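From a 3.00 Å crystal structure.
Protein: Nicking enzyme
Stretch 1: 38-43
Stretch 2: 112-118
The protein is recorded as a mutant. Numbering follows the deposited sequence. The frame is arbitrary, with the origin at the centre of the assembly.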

# COMPACT_ATOMS: atom_id res chain seq x y z
N TYR A 38 -3.33 14.09 16.15
CA TYR A 38 -3.79 13.14 17.16
C TYR A 38 -2.76 12.02 17.30
O TYR A 38 -2.64 11.17 16.42
CB TYR A 38 -5.15 12.58 16.76
CG TYR A 38 -5.78 11.69 17.81
CD1 TYR A 38 -6.44 12.23 18.90
CD2 TYR A 38 -5.71 10.30 17.71
CE1 TYR A 38 -7.02 11.42 19.87
CE2 TYR A 38 -6.28 9.49 18.67
CZ TYR A 38 -6.93 10.05 19.75
OH TYR A 38 -7.51 9.25 20.71
N VAL A 39 -2.02 12.03 18.40
CA VAL A 39 -0.88 11.13 18.58
C VAL A 39 -1.29 9.66 18.67
O VAL A 39 -2.07 9.27 19.53
CB VAL A 39 -0.06 11.51 19.83
CG1 VAL A 39 0.48 12.93 19.71
CG2 VAL A 39 -0.89 11.35 21.10
N THR A 40 -0.73 8.86 17.77
CA THR A 40 -1.01 7.43 17.72
C THR A 40 0.17 6.77 17.02
O THR A 40 0.71 7.33 16.07
CB THR A 40 -2.29 7.14 16.91
OG1 THR A 40 -3.42 7.73 17.56
CG2 THR A 40 -2.52 5.65 16.77
N PRO A 41 0.60 5.59 17.50
CA PRO A 41 1.75 4.93 16.88
C PRO A 41 1.71 5.00 15.35
O PRO A 41 2.71 5.36 14.73
CB PRO A 41 1.62 3.49 17.36
CG PRO A 41 1.00 3.63 18.71
CD PRO A 41 0.06 4.80 18.62
N ILE A 42 0.57 4.66 14.76
CA ILE A 42 0.39 4.73 13.31
C ILE A 42 0.42 6.17 12.81
O ILE A 42 1.08 6.47 11.81
CB ILE A 42 -0.92 4.05 12.87
CG1 ILE A 42 -0.65 2.63 12.37
CG2 ILE A 42 -1.63 4.87 11.79
CD1 ILE A 42 0.10 2.57 11.06
N ASN A 43 -0.29 7.07 13.48
CA ASN A 43 -0.30 8.47 13.08
C ASN A 43 1.10 9.06 13.10
O ASN A 43 1.43 9.95 12.31
CB ASN A 43 -1.23 9.30 13.97
CG ASN A 43 -2.69 8.95 13.77
OD1 ASN A 43 -3.06 7.78 13.74
ND2 ASN A 43 -3.53 9.97 13.62
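Stretch 2 (112-118) KIFITRT

The contact between the two stretches is a small apolar packing in which the start of a helix, centred on Pro 41, rests against one side of a second helix through Ile 113, Phe 114 and Arg 117, with no hydrogen bond across it. The surface buried, both sides summed, is 229 Å², and Pro 41 supplies the largest single share, 81 Å².

Stretch 2 is helical from end to end, within a helix that begins earlier in the chain and continues beyond it. From Ile 113 to Thr 118, phi lies between -50° and -74° and psi between -32° and -50°, and its backbone bonds follow the i to i+4 pattern: Thr 116 N donates to Lys 112 O at 2.6 Å, and Arg 117 N to Ile 113 O at 2.9 Å. Stretch 1 changes conformation midway. Val 39 (-66/123) and Thr 40 (-156/140) are extended, whereas Pro 41 (-43/-49) opens a helix that runs on past Asn 43. Thr 40 holds the N-cap position, but its side chain makes no capping bond; its OG1 instead donates a weak hydrogen bond to Val 39 O at 2.8 Å.

The backbones come nearest where Pro 41 CA lies 5.9 Å from Phe 114 CA. Along stretch 1 the partners run backwards through stretch 2: Val 39 lies by Arg 117, Pro 41 reaches Ile 113, Phe 114 and Arg 117, and Ile 42 meets Phe 114. The CA-to-CB bond of Pro 41 points toward stretch 2, and its ring meets three residues there: Pro 41 CG lies 3.7 Å from Arg 117 CG and 4.1 Å from Ile 113 CG2, while Pro 41 CB is 4.1 Å from Phe 114 CD1. Ile 113 and Arg 117 are four residues apart, about one helical turn, which places both on the side of the helix that faces the proline; their own CA-to-CB bonds also point toward stretch 1.

Phe 114 starts sideways, but with chi1 at -174° (t) the end of its side chain comes nearer to stretch 1. Pro 41 CB sits at the edge of the ring, near its plane, and Ile 42 CG1 approaches Phe 114 CE1 to 4.0 Å, so the phenyl group touches two successive residues.

Arg 117, with chi1 to chi3 all m, has its guanidinium near the loop. There Arg 117 NH2 remains 4.3 Å from Val 39 O, too far for a hydrogen bond.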

# COMPACT_ATOMS: atom_id res chain seq x y z
N LYS A 112 5.86 -3.73 20.27
CA LYS A 112 5.36 -3.60 21.63
C LYS A 112 4.51 -2.34 21.78
O LYS A 112 3.36 -2.41 22.21
CB LYS A 112 6.52 -3.57 22.63
CG LYS A 112 7.17 -4.91 22.88
CD LYS A 112 8.40 -4.76 23.75
CE LYS A 112 9.01 -6.10 24.10
NZ LYS A 112 10.40 -5.96 24.62
N ILE A 113 5.09 -1.20 21.44
CA ILE A 113 4.39 0.08 21.54
C ILE A 113 3.02 0.00 20.88
O ILE A 113 2.02 0.41 21.47
CB ILE A 113 5.20 1.20 20.88
CG1 ILE A 113 6.46 1.50 21.70
CG2 ILE A 113 4.36 2.45 20.76
CD1 ILE A 113 7.53 2.23 20.93
N PHE A 114 2.99 -0.51 19.66
CA PHE A 114 1.73 -0.65 18.93
C PHE A 114 0.74 -1.49 19.72
O PHE A 114 -0.41 -1.09 19.91
CB PHE A 114 1.98 -1.28 17.56
CG PHE A 114 0.76 -1.31 16.67
CD1 PHE A 114 0.36 -0.17 15.98
CD2 PHE A 114 0.01 -2.46 16.53
CE1 PHE A 114 -0.76 -0.19 15.17
CE2 PHE A 114 -1.11 -2.49 15.72
CZ PHE A 114 -1.49 -1.35 15.04
N ILE A 115 1.19 -2.65 20.18
CA ILE A 115 0.33 -3.56 20.92
C ILE A 115 -0.13 -2.92 22.23
O ILE A 115 -1.31 -2.95 22.56
CB ILE A 115 1.06 -4.88 21.23
CG1 ILE A 115 1.47 -5.57 19.93
CG2 ILE A 115 0.17 -5.79 22.07
CD1 ILE A 115 2.05 -6.95 20.11
N THR A 116 0.82 -2.35 22.96
CA THR A 116 0.53 -1.70 24.23
C THR A 116 -0.59 -0.68 24.07
O THR A 116 -1.55 -0.67 24.83
CB THR A 116 1.77 -0.98 24.78
OG1 THR A 116 2.75 -1.94 25.19
CG2 THR A 116 1.41 -0.10 25.98
N ARG A 117 -0.45 0.18 23.06
CA ARG A 117 -1.38 1.28 22.85
C ARG A 117 -2.76 0.80 22.40
O ARG A 117 -3.77 1.42 22.71
CB ARG A 117 -0.80 2.24 21.82
CG ARG A 117 0.45 2.95 22.30
CD ARG A 117 0.14 3.95 23.39
NE ARG A 117 -0.74 5.01 22.90
CZ ARG A 117 -1.22 6.00 23.65
NH1 ARG A 117 -0.93 6.08 24.94
NH2 ARG A 117 -2.01 6.91 23.10
N THR A 118 -2.79 -0.29 21.65
CA THR A 118 -4.04 -0.81 21.12
C THR A 118 -4.86 -1.46 22.23
O THR A 118 -6.08 -1.31 22.29
CB THR A 118 -3.80 -1.83 20.00
OG1 THR A 118 -2.41 -1.82 19.63
CG2 THR A 118 -4.64 -1.50 18.78